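Local atomic coordinates of valine-pyruvate aminotransferase (Salmonella typhimurium, PDB entry 3G7Q), a protein that catalyses the pyridoxal 5'-phosphate-dependent transfer of an amino group from valine to pyruvate, a reaction involved in alanine biosynthesis. Residues F341-F346 / Y372-L377; S109-L114 / P215-N220; Q316-I321 / D397-G402. One frame throughout, in Å; residues are numbered along the deposited sequence.

Contact 1 of 3, residues F341-F346 / Y372-L377. With EDO (1,2-ethanediol), chain F.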
loop_
_atom_site.group_PDB
_atom_site.type_symbol
_atom_site.label_atom_id
_atom_site.label_comp_id
_atom_site.label_asym_id
_atom_site.label_seq_id
_atom_site.Cartn_x
_atom_site.Cartn_y
_atom_site.Cartn_z
ATOM N N PHE A 341 -11.236 1.319 -22.125
ATOM C CA PHE A 341 -10.571 0.463 -23.093
ATOM C C PHE A 341 -11.457 0.066 -24.263
ATOM O O PHE A 341 -12.667 0.084 -24.167
ATOM C CB PHE A 341 -10.156 -0.853 -22.422
ATOM C CG PHE A 341 -9.369 -0.659 -21.154
ATOM C CD1 PHE A 341 -8.021 -0.325 -21.198
ATOM C CD2 PHE A 341 -9.995 -0.744 -19.930
ATOM C CE1 PHE A 341 -7.308 -0.102 -20.022
ATOM C CE2 PHE A 341 -9.268 -0.514 -18.735
ATOM C CZ PHE A 341 -7.956 -0.200 -18.784
ATOM N N LEU A 342 -10.802 -0.302 -25.354
ATOM C CA LEU A 342 -11.448 -1.004 -26.436
ATOM C C LEU A 342 -10.751 -2.373 -26.547
ATOM O O LEU A 342 -9.512 -2.496 -26.484
ATOM C CB LEU A 342 -11.413 -0.244 -27.754
ATOM C CG LEU A 342 -12.286 1.001 -27.824
ATOM C CD1 LEU A 342 -12.016 1.754 -29.159
ATOM C CD2 LEU A 342 -13.775 0.658 -27.673
ATOM N N TRP A 343 -11.574 -3.393 -26.676
ATOM C CA TRP A 343 -11.114 -4.778 -26.833
ATOM C C TRP A 343 -11.378 -5.154 -28.271
ATOM O O TRP A 343 -12.554 -5.214 -28.727
ATOM C CB TRP A 343 -11.862 -5.663 -25.866
ATOM C CG TRP A 343 -11.573 -7.130 -25.871
ATOM C CD1 TRP A 343 -12.356 -8.119 -26.358
ATOM C CD2 TRP A 343 -10.456 -7.778 -25.240
ATOM N NE1 TRP A 343 -11.793 -9.329 -26.106
ATOM C CE2 TRP A 343 -10.629 -9.156 -25.417
ATOM C CE3 TRP A 343 -9.319 -7.318 -24.567
ATOM C CZ2 TRP A 343 -9.715 -10.099 -24.937
ATOM C CZ3 TRP A 343 -8.415 -8.250 -24.069
ATOM C CH2 TRP A 343 -8.622 -9.623 -24.261
ATOM N N LEU A 344 -10.275 -5.425 -28.972
ATOM C CA LEU A 344 -10.298 -5.700 -30.400
ATOM C C LEU A 344 -10.106 -7.179 -30.660
ATOM O O LEU A 344 -9.127 -7.763 -30.193
ATOM C CB LEU A 344 -9.191 -4.924 -31.103
ATOM C CG LEU A 344 -9.120 -3.411 -30.766
ATOM C CD1 LEU A 344 -7.952 -2.732 -31.513
ATOM C CD2 LEU A 344 -10.462 -2.709 -30.996
ATOM N N TRP A 345 -11.038 -7.763 -31.412
ATOM C CA TRP A 345 -10.992 -9.157 -31.819
ATOM C C TRP A 345 -10.778 -9.208 -33.333
ATOM O O TRP A 345 -11.684 -8.888 -34.088
ATOM C CB TRP A 345 -12.264 -9.881 -31.401
ATOM C CG TRP A 345 -12.408 -11.287 -31.900
ATOM C CD1 TRP A 345 -11.404 -12.166 -32.235
ATOM C CD2 TRP A 345 -13.639 -12.021 -32.023
ATOM N NE1 TRP A 345 -11.950 -13.373 -32.630
ATOM C CE2 TRP A 345 -13.315 -13.309 -32.504
ATOM C CE3 TRP A 345 -14.978 -11.708 -31.788
ATOM C CZ2 TRP A 345 -14.286 -14.278 -32.757
ATOM C CZ3 TRP A 345 -15.955 -12.686 -32.067
ATOM C CH2 TRP A 345 -15.589 -13.942 -32.560
ATOM N N PHE A 346 -9.573 -9.601 -33.740
ATOM C CA PHE A 346 -9.175 -9.697 -35.143
ATOM C C PHE A 346 -9.619 -11.075 -35.564
ATOM O O PHE A 346 -8.855 -12.042 -35.572
ATOM C CB PHE A 346 -7.670 -9.450 -35.283
ATOM C CG PHE A 346 -7.228 -8.152 -34.655
ATOM C CD1 PHE A 346 -7.714 -6.935 -35.122
ATOM C CD2 PHE A 346 -6.353 -8.139 -33.570
ATOM C CE1 PHE A 346 -7.313 -5.755 -34.548
ATOM C CE2 PHE A 346 -5.953 -6.948 -33.000
ATOM C CZ PHE A 346 -6.434 -5.759 -33.475
ATOM N N TYR A 372 -3.301 -12.763 -22.170
ATOM C CA TYR A 372 -2.942 -12.562 -20.803
ATOM C C TYR A 372 -4.120 -12.311 -19.859
ATOM O O TYR A 372 -3.952 -12.426 -18.648
ATOM C CB TYR A 372 -1.880 -11.455 -20.724
ATOM C CG TYR A 372 -0.646 -11.773 -21.572
ATOM C CD1 TYR A 372 0.032 -12.991 -21.433
ATOM C CD2 TYR A 372 -0.146 -10.857 -22.484
ATOM C CE1 TYR A 372 1.151 -13.296 -22.211
ATOM C CE2 TYR A 372 0.980 -11.149 -23.257
ATOM C CZ TYR A 372 1.623 -12.365 -23.125
ATOM O OH TYR A 372 2.756 -12.647 -23.890
ATOM N N PHE A 373 -5.317 -12.036 -20.399
ATOM C CA PHE A 373 -6.506 -11.801 -19.585
ATOM C C PHE A 373 -7.402 -13.029 -19.362
ATOM O O PHE A 373 -8.547 -12.875 -18.931
ATOM C CB PHE A 373 -7.340 -10.674 -20.217
ATOM C CG PHE A 373 -6.602 -9.376 -20.348
ATOM C CD1 PHE A 373 -5.859 -9.084 -21.479
ATOM C CD2 PHE A 373 -6.641 -8.433 -19.325
ATOM C CE1 PHE A 373 -5.174 -7.864 -21.604
ATOM C CE2 PHE A 373 -5.954 -7.230 -19.444
ATOM C CZ PHE A 373 -5.218 -6.952 -20.592
ATOM N N PHE A 374 -6.911 -14.216 -19.702
ATOM C CA PHE A 374 -7.677 -15.452 -19.575
ATOM C C PHE A 374 -6.957 -16.534 -18.777
ATOM O O PHE A 374 -6.938 -17.682 -19.182
ATOM C CB PHE A 374 -7.935 -16.056 -20.947
ATOM C CG PHE A 374 -8.793 -15.237 -21.843
ATOM C CD1 PHE A 374 -8.227 -14.343 -22.731
ATOM C CD2 PHE A 374 -10.156 -15.442 -21.884
ATOM C CE1 PHE A 374 -9.011 -13.622 -23.580
ATOM C CE2 PHE A 374 -10.946 -14.716 -22.745
ATOM C CZ PHE A 374 -10.369 -13.807 -23.604
ATOM N N PRO A 375 -6.387 -16.200 -17.634
ATOM C CA PRO A 375 -5.708 -17.309 -16.950
ATOM C C PRO A 375 -6.681 -18.324 -16.358
ATOM O O PRO A 375 -7.776 -17.974 -15.927
ATOM C CB PRO A 375 -4.963 -16.608 -15.817
ATOM C CG PRO A 375 -5.843 -15.436 -15.496
ATOM C CD PRO A 375 -6.327 -14.953 -16.855
ATOM N N GLY A 376 -6.274 -19.581 -16.353
ATOM C CA GLY A 376 -7.058 -20.626 -15.729
ATOM C C GLY A 376 -8.247 -21.174 -16.493
ATOM O O GLY A 376 -9.163 -21.691 -15.864
ATOM N N LEU A 377 -8.267 -21.043 -17.819
ATOM C CA LEU A 377 -9.327 -21.660 -18.615
ATOM C C LEU A 377 -9.214 -23.150 -18.519
ATOM O O LEU A 377 -8.112 -23.665 -18.550
ATOM C CB LEU A 377 -9.217 -21.308 -20.096
ATOM C CG LEU A 377 -9.671 -19.961 -20.585
ATOM C CD1 LEU A 377 -9.268 -19.756 -22.041
ATOM C CD2 LEU A 377 -11.197 -19.828 -20.400
HETATM C C1 EDO F . 3.873 -9.687 -24.884
HETATM O O1 EDO F . 3.684 -10.866 -25.685
HETATM C C2 EDO F . 5.358 -9.327 -24.798
HETATM O O2 EDO F . 6.106 -10.353 -24.127
#

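Contact 2 of 3, residues S109-L114 / P215-N220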
loop_
_atom_site.group_PDB
_atom_site.type_symbol
_atom_site.label_atom_id
_atom_site.label_comp_id
_atom_site.label_asym_id
_atom_site.label_seq_id
_atom_site.Cartn_x
_atom_site.Cartn_y
_atom_site.Cartn_z
ATOM N N SER A 109 -4.412 -4.105 -4.184
ATOM C CA SER A 109 -4.181 -4.561 -2.814
ATOM C C SER A 109 -5.489 -5.124 -2.229
ATOM O O SER A 109 -5.485 -6.056 -1.427
ATOM C CB SER A 109 -3.663 -3.421 -1.943
ATOM O OG SER A 109 -4.573 -2.330 -1.976
ATOM N N ALA A 110 -6.610 -4.516 -2.597
ATOM C CA ALA A 110 -7.913 -5.031 -2.188
ATOM C C ALA A 110 -8.059 -6.509 -2.587
ATOM O O ALA A 110 -8.389 -7.342 -1.752
ATOM C CB ALA A 110 -9.014 -4.198 -2.806
ATOM N N PHE A 111 -7.777 -6.842 -3.846
ATOM C CA PHE A 111 -7.932 -8.241 -4.282
ATOM C C PHE A 111 -6.925 -9.198 -3.648
ATOM O O PHE A 111 -7.261 -10.354 -3.364
ATOM C CB PHE A 111 -7.991 -8.327 -5.805
ATOM C CG PHE A 111 -9.286 -7.810 -6.335
ATOM C CD1 PHE A 111 -10.409 -8.627 -6.351
ATOM C CD2 PHE A 111 -9.424 -6.487 -6.714
ATOM C CE1 PHE A 111 -11.618 -8.144 -6.795
ATOM C CE2 PHE A 111 -10.624 -6.002 -7.147
ATOM C CZ PHE A 111 -11.727 -6.838 -7.182
ATOM N N PHE A 112 -5.711 -8.711 -3.375
ATOM C CA PHE A 112 -4.731 -9.510 -2.679
ATOM C C PHE A 112 -5.281 -9.958 -1.330
ATOM O O PHE A 112 -5.123 -11.116 -0.939
ATOM C CB PHE A 112 -3.421 -8.724 -2.491
ATOM C CG PHE A 112 -2.355 -9.505 -1.812
ATOM C CD1 PHE A 112 -1.668 -10.505 -2.495
ATOM C CD2 PHE A 112 -2.037 -9.266 -0.486
ATOM C CE1 PHE A 112 -0.686 -11.246 -1.862
ATOM C CE2 PHE A 112 -1.065 -9.990 0.142
ATOM C CZ PHE A 112 -0.385 -10.983 -0.535
ATOM N N TYR A 113 -5.919 -9.048 -0.596
ATOM C CA TYR A 113 -6.531 -9.436 0.679
ATOM C C TYR A 113 -7.672 -10.440 0.476
ATOM O O TYR A 113 -7.739 -11.457 1.161
ATOM C CB TYR A 113 -7.084 -8.234 1.462
ATOM C CG TYR A 113 -6.033 -7.245 1.914
ATOM C CD1 TYR A 113 -4.928 -7.668 2.648
ATOM C CD2 TYR A 113 -6.166 -5.885 1.662
ATOM C CE1 TYR A 113 -3.952 -6.769 3.069
ATOM C CE2 TYR A 113 -5.199 -4.975 2.092
ATOM C CZ TYR A 113 -4.094 -5.427 2.783
ATOM O OH TYR A 113 -3.130 -4.536 3.209
ATOM N N LEU A 114 -8.553 -10.161 -0.468
ATOM C CA LEU A 114 -9.700 -11.048 -0.684
ATOM C C LEU A 114 -9.248 -12.440 -1.085
ATOM O O LEU A 114 -9.716 -13.416 -0.502
ATOM C CB LEU A 114 -10.667 -10.441 -1.715
ATOM C CG LEU A 114 -11.276 -9.092 -1.286
ATOM C CD1 LEU A 114 -12.086 -8.495 -2.439
ATOM C CD2 LEU A 114 -12.097 -9.245 -0.008
ATOM N N PRO A 215 -18.748 -15.644 -1.268
ATOM C CA PRO A 215 -19.029 -14.268 -1.674
ATOM C C PRO A 215 -19.008 -14.021 -3.169
ATOM O O PRO A 215 -18.292 -14.707 -3.914
ATOM C CB PRO A 215 -17.864 -13.473 -1.070
ATOM C CG PRO A 215 -16.750 -14.473 -0.922
ATOM C CD PRO A 215 -17.417 -15.786 -0.644
ATOM N N LEU A 216 -19.777 -13.024 -3.586
ATOM C CA LEU A 216 -19.733 -12.525 -4.957
ATOM C C LEU A 216 -18.990 -11.213 -4.877
ATOM O O LEU A 216 -19.460 -10.288 -4.244
ATOM C CB LEU A 216 -21.121 -12.286 -5.527
ATOM C CG LEU A 216 -21.202 -11.632 -6.907
ATOM C CD1 LEU A 216 -20.381 -12.413 -7.946
ATOM C CD2 LEU A 216 -22.698 -11.451 -7.332
ATOM N N VAL A 217 -17.824 -11.149 -5.513
ATOM C CA VAL A 217 -16.969 -9.983 -5.454
ATOM C C VAL A 217 -17.152 -9.218 -6.754
ATOM O O VAL A 217 -17.027 -9.804 -7.834
ATOM C CB VAL A 217 -15.487 -10.398 -5.257
ATOM C CG1 VAL A 217 -14.605 -9.171 -5.115
ATOM C CG2 VAL A 217 -15.337 -11.298 -4.016
ATOM N N ILE A 218 -17.476 -7.929 -6.649
ATOM C CA ILE A 218 -17.698 -7.064 -7.814
ATOM C C ILE A 218 -16.739 -5.872 -7.794
ATOM O O ILE A 218 -16.756 -5.055 -6.875
ATOM C CB ILE A 218 -19.147 -6.529 -7.898
ATOM C CG1 ILE A 218 -20.153 -7.681 -7.789
ATOM C CG2 ILE A 218 -19.326 -5.732 -9.201
ATOM C CD1 ILE A 218 -21.656 -7.249 -7.668
ATOM N N ASP A 219 -15.877 -5.805 -8.795
ATOM C CA ASP A 219 -14.961 -4.702 -8.931
ATOM C C ASP A 219 -15.696 -3.570 -9.675
ATOM O O ASP A 219 -16.009 -3.710 -10.863
ATOM C CB ASP A 219 -13.726 -5.116 -9.689
ATOM C CG ASP A 219 -12.663 -4.027 -9.680
ATOM O OD1 ASP A 219 -12.949 -2.908 -9.202
ATOM O OD2 ASP A 219 -11.541 -4.321 -10.111
ATOM N N ASN A 220 -15.948 -2.468 -8.956
ATOM C CA ASN A 220 -16.716 -1.293 -9.421
ATOM C C ASN A 220 -15.772 -0.087 -9.592
ATOM O O ASN A 220 -16.206 1.055 -9.454
ATOM C CB ASN A 220 -17.791 -0.986 -8.395
ATOM C CG ASN A 220 -18.919 -0.046 -8.882
ATOM O OD1 ASN A 220 -19.150 1.027 -8.315
ATOM N ND2 ASN A 220 -19.622 -0.464 -9.886
#

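Contact 3 of 3, residues Q316-I321 / D397-G402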
loop_
_atom_site.group_PDB
_atom_site.type_symbol
_atom_site.label_atom_id
_atom_site.label_comp_id
_atom_site.label_asym_id
_atom_site.label_seq_id
_atom_site.Cartn_x
_atom_site.Cartn_y
_atom_site.Cartn_z
ATOM N N GLN A 316 -16.648 7.046 -28.745
ATOM C CA GLN A 316 -17.315 7.095 -30.041
ATOM C C GLN A 316 -16.375 7.599 -31.130
ATOM O O GLN A 316 -16.355 7.088 -32.266
ATOM C CB GLN A 316 -18.566 7.975 -29.947
ATOM C CG GLN A 316 -19.682 7.329 -29.149
ATOM C CD GLN A 316 -21.014 8.063 -29.363
ATOM O OE1 GLN A 316 -21.087 9.280 -29.219
ATOM N NE2 GLN A 316 -22.045 7.321 -29.709
ATOM N N GLN A 317 -15.601 8.621 -30.805
ATOM C CA GLN A 317 -14.635 9.165 -31.752
ATOM C C GLN A 317 -13.578 8.134 -32.124
ATOM O O GLN A 317 -13.222 7.977 -33.301
ATOM C CB GLN A 317 -13.979 10.404 -31.146
ATOM C CG GLN A 317 -14.906 11.611 -31.130
ATOM C CD GLN A 317 -14.457 12.746 -30.232
ATOM O OE1 GLN A 317 -15.121 13.794 -30.160
ATOM N NE2 GLN A 317 -13.366 12.540 -29.511
ATOM N N THR A 318 -13.098 7.397 -31.131
ATOM C CA THR A 318 -12.071 6.376 -31.376
ATOM C C THR A 318 -12.584 5.229 -32.247
ATOM O O THR A 318 -11.881 4.745 -33.160
ATOM C CB THR A 318 -11.532 5.853 -30.030
ATOM O OG1 THR A 318 -10.993 6.962 -29.282
ATOM C CG2 THR A 318 -10.469 4.761 -30.249
ATOM N N ILE A 319 -13.815 4.788 -32.010
ATOM C CA ILE A 319 -14.391 3.754 -32.855
ATOM C C ILE A 319 -14.483 4.244 -34.290
ATOM O O ILE A 319 -14.217 3.497 -35.228
ATOM C CB ILE A 319 -15.763 3.294 -32.328
ATOM C CG1 ILE A 319 -15.556 2.489 -31.038
ATOM C CG2 ILE A 319 -16.495 2.424 -33.381
ATOM C CD1 ILE A 319 -16.850 2.094 -30.301
ATOM N N ALA A 320 -14.886 5.493 -34.466
ATOM C CA ALA A 320 -15.010 6.053 -35.812
ATOM C C ALA A 320 -13.641 6.056 -36.524
ATOM O O ALA A 320 -13.587 5.776 -37.715
ATOM C CB ALA A 320 -15.599 7.452 -35.783
ATOM N N ILE A 321 -12.569 6.360 -35.784
ATOM C CA ILE A 321 -11.199 6.341 -36.336
ATOM C C ILE A 321 -10.884 4.922 -36.766
ATOM O O ILE A 321 -10.475 4.687 -37.903
ATOM C CB ILE A 321 -10.145 6.863 -35.334
ATOM C CG1 ILE A 321 -10.319 8.363 -35.062
ATOM C CG2 ILE A 321 -8.708 6.622 -35.856
ATOM C CD1 ILE A 321 -9.455 8.886 -33.876
ATOM N N ASP A 397 -4.735 12.228 -32.435
ATOM C CA ASP A 397 -3.704 12.147 -33.451
ATOM C C ASP A 397 -2.840 10.927 -33.172
ATOM O O ASP A 397 -2.371 10.271 -34.112
ATOM C CB ASP A 397 -2.886 13.443 -33.567
ATOM C CG ASP A 397 -2.072 13.752 -32.331
ATOM O OD1 ASP A 397 -2.492 13.396 -31.215
ATOM O OD2 ASP A 397 -1.007 14.387 -32.484
ATOM N N LYS A 398 -2.623 10.631 -31.889
ATOM C CA LYS A 398 -1.845 9.452 -31.485
ATOM C C LYS A 398 -2.646 8.182 -31.765
ATOM O O LYS A 398 -2.108 7.225 -32.271
ATOM C CB LYS A 398 -1.461 9.510 -30.011
ATOM C CG LYS A 398 -0.380 10.546 -29.707
ATOM C CD LYS A 398 0.967 10.129 -30.263
ATOM N N ILE A 399 -3.928 8.217 -31.447
ATOM C CA ILE A 399 -4.830 7.100 -31.753
ATOM C C ILE A 399 -4.806 6.801 -33.237
ATOM O O ILE A 399 -4.571 5.654 -33.643
ATOM C CB ILE A 399 -6.276 7.375 -31.323
ATOM C CG1 ILE A 399 -6.402 7.500 -29.792
ATOM C CG2 ILE A 399 -7.201 6.268 -31.829
ATOM C CD1 ILE A 399 -6.198 6.257 -29.029
ATOM N N GLU A 400 -4.963 7.828 -34.067
ATOM C CA GLU A 400 -5.014 7.578 -35.483
ATOM C C GLU A 400 -3.702 7.035 -36.040
ATOM O O GLU A 400 -3.731 6.151 -36.894
ATOM C CB GLU A 400 -5.414 8.815 -36.251
ATOM C CG GLU A 400 -5.503 8.482 -37.726
ATOM C CD GLU A 400 -6.403 9.367 -38.505
ATOM O OE1 GLU A 400 -7.061 10.244 -37.911
ATOM O OE2 GLU A 400 -6.456 9.147 -39.732
ATOM N N ALA A 401 -2.572 7.567 -35.572
ATOM C CA ALA A 401 -1.280 7.063 -36.022
ATOM C C ALA A 401 -1.116 5.590 -35.636
ATOM O O ALA A 401 -0.595 4.799 -36.432
ATOM C CB ALA A 401 -0.139 7.914 -35.453
ATOM N N GLY A 402 -1.543 5.227 -34.430
ATOM C CA GLY A 402 -1.473 3.819 -33.968
ATOM C C GLY A 402 -2.374 2.896 -34.775
ATOM O O GLY A 402 -1.983 1.777 -35.162
#

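Contact 1 of 3, residues F341-F346 / Y372-L377
W343 holds CG trans to its own backbone N (chi1 179°), which carries the indole from strand 341-345 toward the two phenylalanines F373 and F374. F373 takes a different well, with CG beside its backbone N and trans to its carbonyl carbon (chi1 -59°), and its side chain passes the indole in the opposite direction. The far rim of the six-membered indole ring does all the touching. CZ3 of W343 lies 3.7 Å from CD1 of F373, and CZ2 of W343 lies 3.8 Å from CE1 of F374; CH2 sits between the two partners, 4.0 Å from CD1 of F373. With F373 the pair is an offset edge-to-face stack, the indole edge aimed at the phenyl face with centroids 5.6 Å apart and planes at 88°. F374 meets the same indole edge farther round. No hydrogen bond joins the two segments; the indole NE1 is satisfied by OH of Y168. F374 opens a type II turn closing at L377, with G376 at positive phi as its third residue. Just before F373, Y372 OH is hydrogen-bonded to O1 of a 1,2-ethanediol (2.7 Å), an oxygen that lies at the phenol edge, in the ring plane; the diol, probably from the crystallisation liquor, also bonds to O of G16. Strand 341-345 runs antiparallel between strands 332-334 and 387-391, so the indole also packs on H334 and C387. F373 stacks on Y141 and touches R389, whereas P375 O bonds to OG of S153 on strand 151-153, at one edge of the seven-stranded sheet. The loop therefore bridges the two sheets, while L342 packs against helix 299-325.

Contact 2 of 3, residues S109-L114 / P215-N220
The phenyl ring of F111 reaches from helix 107-118 and overlaps two neighbours on one face of strand 216-219, V217 and D219, through CE1, CZ and CE2. Its CE1 rests 3.6 Å from CG1 of V217. Farther round, CZ lies 3.6 Å from CB of D219, and CE2 is 3.5 Å from OD2 of D219. Ring and carboxylate are turned 45° from one another, so the phenylalanine lies against the aspartate obliquely. V217 has CG1 opposite its backbone N (chi1 -177°), and this one methyl also takes CD1 of L114, at 3.7 Å, one helical turn after F111. D219 OD1 accepts a hydrogen bond from N of A221, which helps fix the carboxylate's rotation. F111 further touches C185 and C245 on the two flanking strands, while L216 and I218 face helix 199-211 on the reverse side of the sheet. Helix and strand run nearly antiparallel with axes 11.3 Å apart, a helix-on-sheet layer of the alpha/beta/alpha large domain of fold-type I aminotransferases. In that family an aspartate of the equivalent strand faces the pyridine nitrogen of the cofactor, a role D219 probably shares.

Contact 3 of 3, residues Q316-I321 / D397-G402
Apolar packing between methyl groups carries most of this contact. CG2 of I399 lies near two partners one turn apart on the facing helix: CG2 of T318 at 3.9 Å and CD1 of I321 at 4.0 Å. I399 crosses each of these side chains at about a right angle. The other branch of I321 works against E400, its CG2 lying 3.8 Å from CA and 4.0 Å from CB of the glutamate, so a methyl presses on the backbone and the root of an acidic side chain. Helices 299-325 and 396-416 run roughly parallel here, their local axes 10.2 Å apart and crossing at -29°. They pack together against one face of the six-stranded sheet in the smaller domain of this class I aminotransferase, where T318 and I399 both touch M390. Polar interactions lie to the side. The E400 chain is extended, with CG trans to the backbone N (chi1 -178°), and its carboxylate is held by two groups near the end of the other helix: OE1 forms a salt bridge with NH2 of R324, and OE2 a hydrogen bond with OH of Y325. T318 OG1 bonds back to O of R314 within its own helix, while its methyl faces I399.

In the fold
Contacts 1 and 3 adjoin in the smaller domain: CD1 of L342 lies 3.6 Å from CG2 of T318, so strand 341-345 packs on helix 299-325 through L342, while W343, next along the strand, turns to the other face; the centres of the two contacts are nevertheless 20 Å apart. In sequence, contact 1 is nested within the loop that contact 3 closes. Contact 2 belongs to the seven-stranded sheet; its nearest atoms are about 10 Å from contact 1 and about 20 Å from contact 3, which lies across the chain's centre. In fold-type I aminotransferases the cofactor pocket lies between these domains; D219 of contact 2 probably borders it.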